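Local coordinates for protein paenibacillus xanthan lyase (Paenibacillus, PDB 6F2P) that probably cleaves the polysaccharide xanthan by beta-elimination, as a calcium-containing lyase of polysaccharide lyase family 8, at residues A[837-842]-A[863-868]. Numbering follows the deposited sequence.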
loop_
_atom_site.group_PDB
_atom_site.type_symbol
_atom_site.label_atom_id
_atom_site.label_comp_id
_atom_site.label_asym_id
_atom_site.label_seq_id
_atom_site.Cartn_x
_atom_site.Cartn_y
_atom_site.Cartn_z
ATOM N N SER A 837 -22.913 -18.473 -11.572
ATOM C CA SER A 837 -23.496 -17.284 -10.972
ATOM C C SER A 837 -22.676 -16.080 -11.408
ATOM O O SER A 837 -21.487 -16.202 -11.697
ATOM C CB SER A 837 -23.534 -17.384 -9.442
ATOM O OG SER A 837 -22.234 -17.426 -8.873
ATOM N N ILE A 838 -23.316 -14.920 -11.483
ATOM C CA ILE A 838 -22.608 -13.689 -11.782
ATOM C C ILE A 838 -22.967 -12.700 -10.701
ATOM O O ILE A 838 -24.145 -12.456 -10.446
ATOM C CB ILE A 838 -23.002 -13.112 -13.158
ATOM C CG1 ILE A 838 -22.597 -14.072 -14.277
ATOM C CG2 ILE A 838 -22.352 -11.758 -13.377
ATOM C CD1 ILE A 838 -23.160 -13.706 -15.627
ATOM N N ASN A 839 -21.949 -12.145 -10.052
ATOM C CA ASN A 839 -22.159 -11.156 -9.000
ATOM C C ASN A 839 -23.119 -11.606 -7.897
ATOM O O ASN A 839 -23.820 -10.783 -7.305
ATOM C CB ASN A 839 -22.619 -9.826 -9.604
ATOM C CG ASN A 839 -21.475 -9.038 -10.203
ATOM O OD1 ASN A 839 -20.442 -9.598 -10.575
ATOM N ND2 ASN A 839 -21.642 -7.725 -10.279
ATOM N N GLY A 840 -23.152 -12.912 -7.630
ATOM C CA GLY A 840 -23.975 -13.455 -6.563
ATOM C C GLY A 840 -25.347 -13.942 -7.003
ATOM O O GLY A 840 -26.113 -14.480 -6.202
ATOM N N THR A 841 -25.653 -13.748 -8.282
ATOM C CA THR A 841 -26.920 -14.174 -8.862
ATOM C C THR A 841 -26.680 -15.391 -9.748
ATOM O O THR A 841 -25.894 -15.319 -10.693
ATOM C CB THR A 841 -27.508 -13.053 -9.750
ATOM O OG1 THR A 841 -27.675 -11.855 -8.982
ATOM C CG2 THR A 841 -28.840 -13.472 -10.359
ATOM N N ASN A 842 -27.339 -16.510 -9.457
ATOM C CA ASN A 842 -27.238 -17.664 -10.345
ATOM C C ASN A 842 -27.765 -17.306 -11.726
ATOM O O ASN A 842 -28.683 -16.498 -11.854
ATOM C CB ASN A 842 -28.007 -18.862 -9.798
ATOM C CG ASN A 842 -27.271 -19.570 -8.685
ATOM O OD1 ASN A 842 -27.817 -20.461 -8.041
ATOM N ND2 ASN A 842 -26.028 -19.176 -8.447
ATOM N N GLY A 863 -26.923 -19.451 -19.687
ATOM C CA GLY A 863 -28.104 -18.632 -19.511
ATOM C C GLY A 863 -27.837 -17.170 -19.783
ATOM O O GLY A 863 -26.738 -16.790 -20.182
ATOM N N SER A 864 -28.843 -16.339 -19.543
ATOM C CA SER A 864 -28.760 -14.927 -19.882
ATOM C C SER A 864 -28.613 -14.032 -18.645
ATOM O O SER A 864 -29.105 -14.364 -17.564
ATOM C CB SER A 864 -29.990 -14.533 -20.688
ATOM O OG SER A 864 -29.856 -13.223 -21.197
ATOM N N TYR A 865 -27.937 -12.897 -18.818
ATOM C CA TYR A 865 -27.670 -11.971 -17.726
ATOM C C TYR A 865 -27.580 -10.546 -18.244
ATOM O O TYR A 865 -27.058 -10.295 -19.337
ATOM C CB TYR A 865 -26.361 -12.331 -17.030
ATOM C CG TYR A 865 -26.099 -11.576 -15.735
ATOM C CD1 TYR A 865 -26.538 -12.080 -14.519
ATOM C CD2 TYR A 865 -25.398 -10.374 -15.730
ATOM C CE1 TYR A 865 -26.298 -11.405 -13.335
ATOM C CE2 TYR A 865 -25.153 -9.693 -14.552
ATOM C CZ TYR A 865 -25.605 -10.214 -13.353
ATOM O OH TYR A 865 -25.364 -9.550 -12.164
ATOM N N SER A 866 -28.078 -9.604 -17.451
ATOM C CA SER A 866 -28.062 -8.209 -17.860
ATOM C C SER A 866 -26.940 -7.422 -17.180
ATOM O O SER A 866 -26.927 -7.261 -15.957
ATOM C CB SER A 866 -29.418 -7.561 -17.605
ATOM O OG SER A 866 -29.442 -6.249 -18.135
ATOM N N PHE A 867 -25.995 -6.951 -17.989
ATOM C CA PHE A 867 -24.876 -6.161 -17.501
ATOM C C PHE A 867 -25.181 -4.703 -17.781
ATOM O O PHE A 867 -25.029 -4.235 -18.910
ATOM C CB PHE A 867 -23.583 -6.574 -18.196
ATOM C CG PHE A 867 -23.311 -8.057 -18.137
ATOM C CD1 PHE A 867 -23.924 -8.932 -19.031
ATOM C CD2 PHE A 867 -22.435 -8.578 -17.188
ATOM C CE1 PHE A 867 -23.672 -10.299 -18.978
ATOM C CE2 PHE A 867 -22.179 -9.943 -17.131
ATOM C CZ PHE A 867 -22.797 -10.804 -18.028
ATOM N N THR A 868 -25.620 -3.997 -16.743
ATOM C CA THR A 868 -26.168 -2.650 -16.883
ATOM C C THR A 868 -25.083 -1.631 -17.187
ATOM O O THR A 868 -25.308 -0.663 -17.915
ATOM C CB THR A 868 -26.902 -2.221 -15.599
ATOM O OG1 THR A 868 -25.973 -2.184 -14.508
ATOM C CG2 THR A 868 -28.018 -3.206 -15.266
#
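Thr-841 O is held by one hydrogen bond, 2.7 Å from Ile-838 N, and the return bond from Thr-841 N to Ile-838 O, at 2.9 Å, closes the pair. Between them lies a type I' turn, Asn-839 and Gly-840 at its corner; Gly-840 has phi 94°, where a side chain would run into the preceding carbonyl. Asn-839 OD1 accepts the N-H of Leu-874, which ties the turn to strand 871-882. This beta hairpin with a two-residue loop joins strands 832-838 and 841-848 at one margin of a five-stranded antiparallel sheet. Strand 857-867 belongs to the other sheet of what is probably a jelly-roll beta-sandwich, as in calcium-bearing carbohydrate-binding modules, and the contact bridges the two layers. Tyr-865, with CG anti to its backbone N (chi1 -170°), reaches across to meet Ile-838 tip to tip. Ile-838 CG2, also anti to its own N, lies over one face of the phenol in a CH-pi contact, 3.8 Å from the ring centroid. Ile-838 CD1 sits by the root of the same ring, 3.6 Å from Tyr-865 CG, and also touches Phe-867 CZ at 3.8 Å. Thr-841 CB comes up at the ring edge, 4.1 Å from Tyr-865 CE1, while the hydroxyl end, Tyr-865 OH, lies 3.8 Å from Asn-839 CB. An alanine in place of Tyr-865 takes away the ring face against Ile-838 CG2 and would probably loosen the hairpin's packing on the facing sheet. Tyr-865 CD2 stands over the centre of the Phe-867 ring, which in turn meets Tyr-873 edge-to-face.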